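Local coordinates for alpha-11 giardin (Giardia intestinalis, PDB 2II2), which binds calcium and, as a member of the annexin family, probably phospholipid membranes, and may serve parasite attachment and cytoskeletal remodelling, at residues 135-140 / 216-221; 86-91 / 129-134; 100-105 / 139-144. All coordinates share one frame; numbering follows the deposited sequence. Where two conformers were deposited one is given.

Overall arrangement
Followed from the N terminus, the chain first opens contact 2 on helix 76-89 (residues 86-91), then contact 3 on helix 94-102 (residues 100-105). Contact 2 closes at residues 129-134, where helix 124-131 runs out, and contact 1 opens directly after it at 135-140. Contact 3 closes at 139-144 on helix 137-147, so contacts 2 and 3 cross, while contacts 2 and 1 follow in series. Contact 1 shares S139 and Y140 with contact 3 and closes last, at 216-221. In an all-helical annexin-type fold, contact 2 ties helix 76-89 to the end of helix 124-131, while helix 137-147 meets helix 94-102 in contact 3 and helix 216-230, much later in the chain, in contact 1.

Contact 1. Residues 135-140 / 216-221; sequences TSAASY and KENARG
N218 carries its amide toward A138 because CG stands beside the backbone N and anti to the carbonyl carbon (chi1 -80°), a setting that swings the end of the side chain closer than its CB direction alone would. OD1 then accepts a hydrogen bond from A138 N at 2.8 Å. The bond is bent, with an N-H...O angle of 145°, and the donor is tilted 28° from the carbonyl plane of the amide. N218 was deposited in two conformers, and this bond is that of the one described here.

The oxygen is surrounded by small side chains of 135-140. In this conformer A138 CB is 3.1 Å from N218 OD1, while S136 CB reaches the same oxygen at 3.5 Å and A137 CB at 3.9 Å. With alanines at this surface the backbones come very near, A138 CA lying 4.9 Å from N218 CA.

Two serines organise the start of helix 137-147. S136 is its N-cap, with OG accepting from S139 N at 3.0 Å. S139 OG in turn donates to S136 O at 2.7 Å and accepts from T135 N at 2.9 Å; S136 O also receives Y140 N. This network fixes the first helical turn that presents A138 N.

Beyond the pair, H98 NE2 bonds to A138 O, and D215 OD2 holds N218 N at the start of helix 216-230. R220 on that helix forms a salt bridge with D99 of helix 94-102.

A138 N belongs to the first turn, where amides have no helical carbonyl four residues back to bond to. The side chain of another helix supplies the missing acceptor, and its oxygen probably also sits well against the partly positive N-terminal end of helix 137-147.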
ATOM      1  N   THR A 135      20.258   4.518   6.786  1.00 14.68           N
ATOM      2  CA  THR A 135      20.512   5.892   7.192  1.00 16.30           C
ATOM      3  C   THR A 135      19.232   6.424   7.862  1.00 16.10           C
ATOM      4  O   THR A 135      19.166   6.667   9.074  1.00 17.44           O
ATOM      5  CB  THR A 135      20.953   6.749   5.971  1.00 17.38           C
ATOM      6  OG1 THR A 135      19.973   6.649   4.920  1.00 20.95           O
ATOM      7  CG2 THR A 135      22.330   6.277   5.423  1.00 19.47           C
ATOM      8  N   SER A 136      18.176   6.486   7.081  1.00 14.58           N
ATOM      9  CA  SER A 136      16.966   7.165   7.466  1.00 13.49           C
ATOM     10  C   SER A 136      15.980   6.243   8.168  1.00 11.96           C
ATOM     11  O   SER A 136      16.106   5.014   8.082  1.00 11.27           O
ATOM     12  CB  SER A 136      16.312   7.654   6.190  1.00 13.93           C
ATOM     13  OG  SER A 136      16.065   6.561   5.329  1.00 13.21           O
ATOM     14  N   ALA A 137      14.958   6.835   8.793  1.00 10.36           N
ATOM     15  CA  ALA A 137      13.835   6.029   9.280  1.00  8.76           C
ATOM     16  C   ALA A 137      13.262   5.189   8.143  1.00  8.46           C
ATOM     17  O   ALA A 137      12.956   4.020   8.340  1.00  8.42           O
ATOM     18  CB  ALA A 137      12.769   6.934   9.874  1.00 10.00           C
ATOM     19  N   ALA A 138      13.142   5.791   6.955  1.00  8.24           N
ATOM     20  CA  ALA A 138      12.585   5.062   5.810  1.00  8.38           C
ATOM     21  C   ALA A 138      13.360   3.790   5.493  1.00  7.54           C
ATOM     22  O   ALA A 138      12.768   2.739   5.246  1.00  8.15           O
ATOM     23  CB  ALA A 138      12.530   5.945   4.587  1.00  8.78           C
ATOM     24  N   SER A 139      14.684   3.897   5.531  1.00  8.22           N
ATOM     25  CA  SER A 139      15.526   2.726   5.280  1.00  8.28           C
ATOM     26  C   SER A 139      15.432   1.661   6.364  1.00  8.04           C
ATOM     27  O   SER A 139      15.316   0.463   6.054  1.00  9.27           O
ATOM     28  CB  SER A 139      16.969   3.130   5.034  1.00  9.56           C
ATOM     29  OG  SER A 139      17.571   3.748   6.165  1.00 12.46           O
ATOM     30  N   TYR A 140      15.469   2.087   7.626  1.00  8.59           N
ATOM     31  CA  TYR A 140      15.286   1.157   8.715  1.00  8.91           C
ATOM     32  C   TYR A 140      13.940   0.457   8.647  1.00  8.53           C
ATOM     33  O   TYR A 140      13.844  -0.726   8.956  1.00  8.94           O
ATOM     34  CB  TYR A 140      15.475   1.804  10.098  1.00 10.41           C
ATOM     35  CG  TYR A 140      16.922   1.927  10.452  1.00 10.26           C
ATOM     36  CD1 TYR A 140      17.605   3.123  10.270  1.00 12.29           C
ATOM     37  CD2 TYR A 140      17.621   0.836  10.939  1.00 11.17           C
ATOM     38  CE1 TYR A 140      18.963   3.236  10.565  1.00 13.51           C
ATOM     39  CE2 TYR A 140      18.994   0.937  11.241  1.00 12.64           C
ATOM     40  CZ  TYR A 140      19.641   2.145  11.050  1.00 12.25           C
ATOM     41  OH  TYR A 140      20.986   2.240  11.334  1.00 14.97           O
ATOM     42  N   LYS A 216       8.961  13.666   3.640  1.00 12.85           N
ATOM     43  CA  LYS A 216       7.625  13.125   3.562  1.00 13.76           C
ATOM     44  C   LYS A 216       7.592  11.598   3.530  1.00 12.68           C
ATOM     45  O   LYS A 216       6.695  10.981   4.115  1.00 12.97           O
ATOM     46  CB  LYS A 216       6.925  13.696   2.332  1.00 14.28           C
ATOM     47  CG  LYS A 216       6.651  15.198   2.384  1.00 17.16           C
ATOM     48  CD  LYS A 216       5.952  15.659   1.116  1.00 17.37           C
ATOM     49  CE  LYS A 216       5.422  17.098   1.218  1.00 22.45           C
ATOM     50  NZ  LYS A 216       6.463  18.133   0.961  1.00 24.82           N
ATOM     51  N   GLU A 217       8.568  10.981   2.872  1.00 13.10           N
ATOM     52  CA  GLU A 217       8.660   9.541   2.811  1.00 12.38           C
ATOM     53  C   GLU A 217       8.885   8.983   4.180  1.00 11.09           C
ATOM     54  O   GLU A 217       8.276   7.969   4.538  1.00 11.23           O
ATOM     55  CB  GLU A 217       9.806   9.091   1.907  1.00 13.93           C
ATOM     56  CG  GLU A 217       9.437   9.075   0.466  1.00 15.00           C
ATOM     57  CD  GLU A 217      10.489   8.438  -0.397  1.00 16.82           C
ATOM     58  OE1 GLU A 217      11.681   8.761  -0.222  1.00 18.99           O
ATOM     59  OE2 GLU A 217      10.109   7.612  -1.249  1.00 17.59           O
ATOM     60  N   ASN A 218       9.788   9.608   4.942  0.50 10.60           N
ATOM     61  CA  ASN A 218      10.065   9.189   6.316  0.50  9.73           C
ATOM     62  C   ASN A 218       8.794   9.266   7.170  0.50  8.79           C
ATOM     63  O   ASN A 218       8.397   8.287   7.809  0.50  8.16           O
ATOM     64  CB  ASN A 218      11.150  10.054   6.992  0.50  9.77           C
ATOM     65  CG  ASN A 218      12.596   9.663   6.605  0.50  9.40           C
ATOM     66  OD1 ASN A 218      12.891   8.518   6.267  0.50  8.64           O
ATOM     67  ND2 ASN A 218      13.502  10.636   6.688  0.50 10.48           N
ATOM     68  N   ALA A 219       8.164  10.440   7.189  1.00  8.16           N
ATOM     69  CA  ALA A 219       6.986  10.656   8.040  1.00  7.40           C
ATOM     70  C   ALA A 219       5.878   9.676   7.688  1.00  6.81           C
ATOM     71  O   ALA A 219       5.256   9.073   8.549  1.00  6.58           O
ATOM     72  CB  ALA A 219       6.484  12.097   7.920  1.00  8.45           C
ATOM     73  N   ARG A 220       5.635   9.547   6.389  1.00  6.98           N
ATOM     74  CA  ARG A 220       4.576   8.677   5.919  1.00  7.26           C
ATOM     75  C   ARG A 220       4.833   7.228   6.318  1.00  6.66           C
ATOM     76  O   ARG A 220       3.923   6.512   6.779  1.00  7.37           O
ATOM     77  CB  ARG A 220       4.458   8.784   4.401  1.00  7.31           C
ATOM     78  CG  ARG A 220       3.440   7.866   3.736  1.00  7.63           C
ATOM     79  CD  ARG A 220       3.634   7.957   2.255  1.00  7.85           C
ATOM     80  NE  ARG A 220       2.719   7.163   1.438  1.00  7.46           N
ATOM     81  CZ  ARG A 220       2.864   5.858   1.207  1.00  6.87           C
ATOM     82  NH1 ARG A 220       3.896   5.162   1.724  1.00  7.08           N
ATOM     83  NH2 ARG A 220       1.988   5.212   0.451  1.00  7.51           N
ATOM     84  N   GLY A 221       6.072   6.774   6.144  1.00  7.06           N
ATOM     85  CA  GLY A 221       6.366   5.370   6.453  1.00  6.65           C
ATOM     86  C   GLY A 221       6.203   5.050   7.945  1.00  5.95           C
ATOM     87  O   GLY A 221       5.666   3.999   8.330  1.00  6.30           O
TER

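Contact 2. Residues 86-91 / 129-134; sequences KAMKNV and VDQIPL
M88 and Q131 cross obliquely, the methionine reaching out from helix 76-89 and the glutamine coming to meet it from helix 124-131. The methyl end of the methionine does most of the touching: CE stands above the face of the Q131 amide, 3.5 Å from Q131 OE1 and 3.7 Å from Q131 CB. The thioether chain runs straight to SD and then bends (chi3 67°), which turns the methyl over the amide. Q131 is extended beyond CG, so its aliphatic part and its amide oxygen are both laid beside that one methyl.

I132 reaches the same methyl from the residue just after the helix. Its longer branch does so, with CG1 4.0 Å from M88 CE and CD1 about as near. M88 CE is therefore set between the ethyl arm of I132 and the side chain of Q131, in a purely apolar meeting on the isoleucine side.

In the all-helical annexin fold this joins two helices that are separated in the chain by helices 94-102 and 106-120. I132 is the first residue to leave helical backbone angles after helix 124-131; its side chain also rests on F94 and C142, while M88 packs on I97. H143 NE2 hydrogen-bonds to I132 O, and N92 ND2 bonds to Q131 O.

The polar half of the contact runs through one water. It donates to M88 O at 2.8 Å and to Q131 OE1 at 2.7 Å, the two directions making roughly a right angle. Because both of these oxygens are acceptors, and stand 3.7 Å apart from M88 O to Q131 OE1, the water supplies the hydrogens that a direct pairing would lack.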
ATOM      1  N   LYS A  86       9.638  -2.469  -9.326  1.00 10.89           N
ATOM      2  CA  LYS A  86       9.519  -1.152  -9.925  1.00 10.43           C
ATOM      3  C   LYS A  86      10.077  -0.081  -8.990  1.00  9.77           C
ATOM      4  O   LYS A  86      10.751   0.869  -9.425  1.00 10.29           O
ATOM      5  CB  LYS A  86       8.062  -0.846 -10.266  1.00 10.87           C
ATOM      6  CG  LYS A  86       7.879   0.497 -10.892  1.00 13.41           C
ATOM      7  CD  LYS A  86       6.420   0.855 -11.105  1.00 14.10           C
ATOM      8  CE  LYS A  86       6.342   2.189 -11.851  1.00 16.18           C
ATOM      9  NZ  LYS A  86       4.983   2.773 -11.904  1.00 19.09           N
ATOM     10  N   ALA A  87       9.777  -0.233  -7.710  1.00  8.76           N
ATOM     11  CA  ALA A  87      10.201   0.749  -6.731  1.00  8.41           C
ATOM     12  C   ALA A  87      11.714   0.844  -6.617  1.00  8.64           C
ATOM     13  O   ALA A  87      12.236   1.887  -6.246  1.00  9.62           O
ATOM     14  CB  ALA A  87       9.616   0.391  -5.372  1.00  9.06           C
ATOM     15  N   MET A  88      12.413  -0.256  -6.876  1.00  8.61           N
ATOM     16  CA  MET A  88      13.864  -0.294  -6.655  1.00 10.39           C
ATOM     17  C   MET A  88      14.680  -0.170  -7.934  1.00 10.81           C
ATOM     18  O   MET A  88      15.902  -0.101  -7.887  1.00 12.62           O
ATOM     19  CB  MET A  88      14.240  -1.564  -5.903  1.00  9.80           C
ATOM     20  CG  MET A  88      13.645  -1.566  -4.509  1.00 11.11           C
ATOM     21  SD  MET A  88      14.109  -2.935  -3.465  1.00 13.03           S
ATOM     22  CE  MET A  88      15.843  -2.606  -3.251  1.00 13.36           C
ATOM     23  N   LYS A  89      14.009  -0.150  -9.070  1.00 11.95           N
ATOM     24  CA  LYS A  89      14.694  -0.146 -10.361  1.00 13.33           C
ATOM     25  C   LYS A  89      15.617   1.063 -10.526  1.00 13.36           C
ATOM     26  O   LYS A  89      16.766   0.931 -10.997  1.00 14.77           O
ATOM     27  CB  LYS A  89      13.685  -0.206 -11.499  1.00 13.28           C
ATOM     28  CG  LYS A  89      14.360  -0.307 -12.866  1.00 15.91           C
ATOM     29  CD  LYS A  89      13.356  -0.277 -14.013  1.00 19.53           C
ATOM     30  CE  LYS A  89      14.066  -0.442 -15.355  1.00 22.12           C
ATOM     31  NZ  LYS A  89      14.731  -1.768 -15.476  1.00 23.98           N
ATOM     32  N   ASN A  90      15.119   2.247 -10.176  1.00 13.46           N
ATOM     33  CA  ASN A  90      15.912   3.474 -10.246  1.00 14.35           C
ATOM     34  C   ASN A  90      16.028   4.032  -8.820  1.00 14.08           C
ATOM     35  O   ASN A  90      16.346   3.274  -7.914  1.00 15.47           O
ATOM     36  CB  ASN A  90      15.298   4.417 -11.296  1.00 15.68           C
ATOM     37  CG  ASN A  90      15.248   3.780 -12.695  1.00 16.56           C
ATOM     38  OD1 ASN A  90      16.285   3.492 -13.284  1.00 18.27           O
ATOM     39  ND2 ASN A  90      14.044   3.530 -13.197  1.00 19.43           N
ATOM     40  N   VAL A  91      15.797   5.315  -8.580  1.00 12.67           N
ATOM     41  CA  VAL A  91      15.909   5.806  -7.196  1.00 12.38           C
ATOM     42  C   VAL A  91      14.823   5.093  -6.369  1.00 11.16           C
ATOM     43  O   VAL A  91      13.662   5.006  -6.789  1.00 12.70           O
ATOM     44  CB  VAL A  91      15.765   7.328  -7.109  1.00 13.08           C
ATOM     45  CG1 VAL A  91      15.834   7.798  -5.678  1.00 14.18           C
ATOM     46  CG2 VAL A  91      16.835   8.032  -7.954  1.00 13.99           C
ATOM     47  N   VAL A 129      19.814  -5.241   1.593  1.00  9.81           N
ATOM     48  CA  VAL A 129      21.171  -5.018   2.083  1.00 10.10           C
ATOM     49  C   VAL A 129      22.021  -4.328   1.015  1.00  9.62           C
ATOM     50  O   VAL A 129      22.733  -3.380   1.315  1.00 10.15           O
ATOM     51  CB  VAL A 129      21.838  -6.339   2.556  1.00 10.64           C
ATOM     52  CG1 VAL A 129      23.354  -6.148   2.783  1.00 12.41           C
ATOM     53  CG2 VAL A 129      21.148  -6.877   3.824  1.00 10.81           C
ATOM     54  N   ASP A 130      21.937  -4.804  -0.226  1.00  8.99           N
ATOM     55  CA  ASP A 130      22.781  -4.260  -1.285  1.00  9.24           C
ATOM     56  C   ASP A 130      22.330  -2.879  -1.786  1.00  8.94           C
ATOM     57  O   ASP A 130      23.169  -2.078  -2.214  1.00  9.16           O
ATOM     58  CB  ASP A 130      22.850  -5.219  -2.471  1.00  9.65           C
ATOM     59  CG  ASP A 130      23.900  -6.288  -2.297  1.00  9.94           C
ATOM     60  OD1 ASP A 130      25.033  -5.947  -1.887  1.00  9.95           O
ATOM     61  OD2 ASP A 130      23.589  -7.461  -2.593  1.00 12.87           O
ATOM     62  N   GLN A 131      21.025  -2.604  -1.728  1.00  9.52           N
ATOM     63  CA  GLN A 131      20.474  -1.458  -2.451  1.00  9.88           C
ATOM     64  C   GLN A 131      19.861  -0.363  -1.571  1.00  9.67           C
ATOM     65  O   GLN A 131      19.483   0.683  -2.092  1.00  9.93           O
ATOM     66  CB  GLN A 131      19.442  -1.910  -3.493  1.00  9.90           C
ATOM     67  CG  GLN A 131      19.998  -2.810  -4.581  1.00 13.25           C
ATOM     68  CD  GLN A 131      18.953  -3.223  -5.599  1.00 12.70           C
ATOM     69  OE1 GLN A 131      18.106  -2.434  -5.979  1.00 18.14           O
ATOM     70  NE2 GLN A 131      19.024  -4.471  -6.046  1.00 17.68           N
ATOM     71  N   ILE A 132      19.704  -0.638  -0.272  1.00  9.92           N
ATOM     72  CA  ILE A 132      19.109   0.314   0.668  1.00  9.69           C
ATOM     73  C   ILE A 132      20.045   0.541   1.846  1.00  9.24           C
ATOM     74  O   ILE A 132      19.973  -0.183   2.838  1.00  9.01           O
ATOM     75  CB  ILE A 132      17.715  -0.184   1.202  1.00  9.72           C
ATOM     76  CG1 ILE A 132      16.772  -0.466   0.029  1.00 10.58           C
ATOM     77  CG2 ILE A 132      17.106   0.879   2.103  1.00 10.37           C
ATOM     78  CD1 ILE A 132      15.412  -1.058   0.461  1.00  9.73           C
ATOM     79  N   PRO A 133      20.923   1.551   1.730  1.00  9.59           N
ATOM     80  CA  PRO A 133      21.793   1.892   2.866  1.00 10.11           C
ATOM     81  C   PRO A 133      20.948   2.250   4.076  1.00 10.46           C
ATOM     82  O   PRO A 133      19.843   2.806   3.934  1.00 10.27           O
ATOM     83  CB  PRO A 133      22.555   3.119   2.365  1.00 10.77           C
ATOM     84  CG  PRO A 133      22.561   2.952   0.882  1.00 11.41           C
ATOM     85  CD  PRO A 133      21.207   2.391   0.562  1.00  9.16           C
ATOM     86  N   LEU A 134      21.471   1.905   5.250  1.00 11.40           N
ATOM     87  CA  LEU A 134      20.782   2.194   6.511  1.00 12.81           C
ATOM     88  C   LEU A 134      21.126   3.553   7.053  1.00 13.71           C
ATOM     89  O   LEU A 134      22.177   3.741   7.682  1.00 15.16           O
ATOM     90  CB  LEU A 134      21.048   1.118   7.557  1.00 12.91           C
ATOM     91  CG  LEU A 134      20.281  -0.181   7.305  1.00 14.30           C
ATOM     92  CD1 LEU A 134      20.768  -1.321   8.208  1.00 15.60           C
ATOM     93  CD2 LEU A 134      18.772   0.008   7.475  1.00 14.33           C
TER
HETATM   94  O   HOH W   1      17.837  -1.941  -8.646  1.00 27.80           O

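Contact 3. Residues 100-105 / 139-144; sequences VVLIAT and SYLCHL
L102 and L141 make the side-chain contact here, their branches crossing at about a right angle. A methyl of each does the touching, L102 CD2 to L141 CD2 at 4.0 Å. In both leucines CG lies beside the backbone N and anti to the carbonyl carbon, a shared placement from which the two CD2 methyls meet.

A second kind of contact is side chain against backbone. L102 CD2 also lies 4.0 Å from L141 O, so the leucine of helix 94-102 rests partly on the main chain of helix 137-147. V101 behaves likewise: its CG2 comes within 4.4 Å of C142 CA. The thiol is not what the valine meets, since CB of C142 points away from residues 100-105 and its side chain packs against F94, I97 and H98 earlier in helix 94-102. The two main chains are close, V101 CA being 6.9 Å from C142 CA.

This layer is continued by neighbouring helices of the annexin-type helical fold. L102 also touches I183 of helix 175-184 and I224 of helix 216-230, while L141 touches V179 and A225 of the same two helices. The leucine pair therefore lies where four helices converge.

Polar interactions border the contact without spanning it. R80 NH1 bonds to I103 O, and T105 caps the helix that starts after it, with its own N bonded to E108 OE1. Within helix 137-147, L144 N bonds to Y140 O at 2.9 Å.

With no hydrogen bond across and all four touching residues buried, the hold between these helices is one of shape fit and exclusion of water.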
ATOM      1  N   VAL A 100       4.169  -2.136   0.604  1.00  7.37           N
ATOM      2  CA  VAL A 100       4.288  -3.567   0.487  1.00  7.99           C
ATOM      3  C   VAL A 100       4.731  -4.268   1.760  1.00  7.63           C
ATOM      4  O   VAL A 100       4.142  -5.285   2.104  1.00  9.76           O
ATOM      5  CB  VAL A 100       5.208  -3.963  -0.681  1.00  8.77           C
ATOM      6  CG1 VAL A 100       5.549  -5.452  -0.645  1.00 10.46           C
ATOM      7  CG2 VAL A 100       4.542  -3.589  -1.995  1.00  9.84           C
ATOM      8  N   VAL A 101       5.789  -3.770   2.410  1.00  7.69           N
ATOM      9  CA  VAL A 101       6.367  -4.505   3.526  1.00  7.78           C
ATOM     10  C   VAL A 101       5.807  -4.116   4.877  1.00  7.33           C
ATOM     11  O   VAL A 101       5.902  -4.919   5.816  1.00  8.54           O
ATOM     12  CB  VAL A 101       7.936  -4.461   3.557  1.00  8.20           C
ATOM     13  CG1 VAL A 101       8.502  -4.940   2.192  1.00  8.96           C
ATOM     14  CG2 VAL A 101       8.494  -3.099   3.941  1.00  9.77           C
ATOM     15  N   LEU A 102       5.249  -2.913   5.002  1.00  7.20           N
ATOM     16  CA  LEU A 102       4.681  -2.493   6.277  1.00  8.01           C
ATOM     17  C   LEU A 102       3.247  -2.981   6.458  1.00  8.36           C
ATOM     18  O   LEU A 102       2.818  -3.237   7.574  1.00 11.40           O
ATOM     19  CB  LEU A 102       4.762  -0.971   6.444  1.00  8.14           C
ATOM     20  CG  LEU A 102       6.176  -0.353   6.411  1.00  8.29           C
ATOM     21  CD1 LEU A 102       6.084   1.104   6.678  1.00  8.85           C
ATOM     22  CD2 LEU A 102       7.125  -1.002   7.421  1.00  9.17           C
ATOM     23  N   ILE A 103       2.507  -3.108   5.376  1.00  8.22           N
ATOM     24  CA  ILE A 103       1.120  -3.530   5.461  1.00  8.81           C
ATOM     25  C   ILE A 103       1.050  -5.006   5.098  1.00  8.17           C
ATOM     26  O   ILE A 103       0.625  -5.395   3.999  1.00  9.30           O
ATOM     27  CB  ILE A 103       0.193  -2.645   4.596  1.00  7.69           C
ATOM     28  CG1 ILE A 103       0.461  -1.157   4.915  1.00  8.42           C
ATOM     29  CG2 ILE A 103      -1.255  -2.981   4.883  1.00  9.33           C
ATOM     30  CD1 ILE A 103      -0.388  -0.220   4.100  1.00  9.93           C
ATOM     31  N   ALA A 104       1.505  -5.828   6.045  1.00  9.40           N
ATOM     32  CA  ALA A 104       1.751  -7.239   5.750  1.00  9.90           C
ATOM     33  C   ALA A 104       1.826  -8.033   7.025  1.00 10.54           C
ATOM     34  O   ALA A 104       2.537  -7.647   7.957  1.00 11.33           O
ATOM     35  CB  ALA A 104       3.049  -7.409   4.973  1.00 11.27           C
ATOM     36  N   THR A 105       1.078  -9.129   7.061  1.00 10.74           N
ATOM     37  CA  THR A 105       1.179 -10.086   8.145  1.00 11.55           C
ATOM     38  C   THR A 105       2.504 -10.858   8.029  1.00 11.57           C
ATOM     39  O   THR A 105       3.142 -10.840   6.974  1.00 11.02           O
ATOM     40  CB  THR A 105       0.056 -11.120   8.057  1.00 12.33           C
ATOM     41  OG1 THR A 105       0.209 -11.837   6.831  1.00 12.90           O
ATOM     42  CG2 THR A 105      -1.331 -10.473   8.099  1.00 12.11           C
ATOM     43  N   SER A 139      14.684   3.897   5.531  1.00  8.22           N
ATOM     44  CA  SER A 139      15.526   2.726   5.280  1.00  8.28           C
ATOM     45  C   SER A 139      15.432   1.661   6.364  1.00  8.04           C
ATOM     46  O   SER A 139      15.316   0.463   6.054  1.00  9.27           O
ATOM     47  CB  SER A 139      16.969   3.130   5.034  1.00  9.56           C
ATOM     48  OG  SER A 139      17.571   3.748   6.165  1.00 12.46           O
ATOM     49  N   TYR A 140      15.469   2.087   7.626  1.00  8.59           N
ATOM     50  CA  TYR A 140      15.286   1.157   8.715  1.00  8.91           C
ATOM     51  C   TYR A 140      13.940   0.457   8.647  1.00  8.53           C
ATOM     52  O   TYR A 140      13.844  -0.726   8.956  1.00  8.94           O
ATOM     53  CB  TYR A 140      15.475   1.804  10.098  1.00 10.41           C
ATOM     54  CG  TYR A 140      16.922   1.927  10.452  1.00 10.26           C
ATOM     55  CD1 TYR A 140      17.605   3.123  10.270  1.00 12.29           C
ATOM     56  CD2 TYR A 140      17.621   0.836  10.939  1.00 11.17           C
ATOM     57  CE1 TYR A 140      18.963   3.236  10.565  1.00 13.51           C
ATOM     58  CE2 TYR A 140      18.994   0.937  11.241  1.00 12.64           C
ATOM     59  CZ  TYR A 140      19.641   2.145  11.050  1.00 12.25           C
ATOM     60  OH  TYR A 140      20.986   2.240  11.334  1.00 14.97           O
ATOM     61  N   LEU A 141      12.874   1.156   8.252  1.00  7.56           N
ATOM     62  CA  LEU A 141      11.557   0.513   8.135  1.00  7.71           C
ATOM     63  C   LEU A 141      11.627  -0.639   7.152  1.00  7.99           C
ATOM     64  O   LEU A 141      11.047  -1.697   7.407  1.00  8.27           O
ATOM     65  CB  LEU A 141      10.516   1.526   7.686  1.00  8.05           C
ATOM     66  CG  LEU A 141      10.008   2.460   8.784  1.00  7.49           C
ATOM     67  CD1 LEU A 141       9.405   3.730   8.178  1.00  8.59           C
ATOM     68  CD2 LEU A 141       8.990   1.716   9.656  1.00  8.01           C
ATOM     69  N   CYS A 142      12.323  -0.429   6.028  1.00  8.15           N
ATOM     70  CA  CYS A 142      12.393  -1.483   5.010  1.00  8.25           C
ATOM     71  C   CYS A 142      13.042  -2.745   5.573  1.00  8.33           C
ATOM     72  O   CYS A 142      12.501  -3.864   5.477  1.00  9.40           O
ATOM     73  CB  CYS A 142      13.148  -1.040   3.768  1.00  8.44           C
ATOM     74  SG  CYS A 142      12.308   0.281   2.856  1.00  8.93           S
ATOM     75  N   HIS A 143      14.222  -2.570   6.161  1.00  9.00           N
ATOM     76  CA  HIS A 143      14.986  -3.712   6.652  1.00  9.27           C
ATOM     77  C   HIS A 143      14.310  -4.390   7.845  1.00  8.99           C
ATOM     78  O   HIS A 143      14.192  -5.619   7.915  1.00  9.94           O
ATOM     79  CB  HIS A 143      16.389  -3.277   7.079  1.00  9.75           C
ATOM     80  CG  HIS A 143      17.309  -2.971   5.942  1.00  9.58           C
ATOM     81  ND1 HIS A 143      18.390  -3.771   5.638  1.00 11.98           N
ATOM     82  CD2 HIS A 143      17.341  -1.936   5.065  1.00 10.36           C
ATOM     83  CE1 HIS A 143      19.054  -3.231   4.626  1.00 11.78           C
ATOM     84  NE2 HIS A 143      18.443  -2.116   4.262  1.00  9.60           N
ATOM     85  N   LEU A 144      13.918  -3.591   8.834  1.00  8.87           N
ATOM     86  CA  LEU A 144      13.387  -4.187  10.060  1.00  9.01           C
ATOM     87  C   LEU A 144      12.016  -4.822   9.843  1.00  9.09           C
ATOM     88  O   LEU A 144      11.695  -5.828  10.472  1.00  9.36           O
ATOM     89  CB  LEU A 144      13.379  -3.217  11.250  1.00  9.17           C
ATOM     90  CG  LEU A 144      14.761  -2.710  11.678  1.00 11.90           C
ATOM     91  CD1 LEU A 144      14.637  -1.805  12.907  1.00 14.05           C
ATOM     92  CD2 LEU A 144      15.770  -3.826  11.911  1.00 14.30           C
TER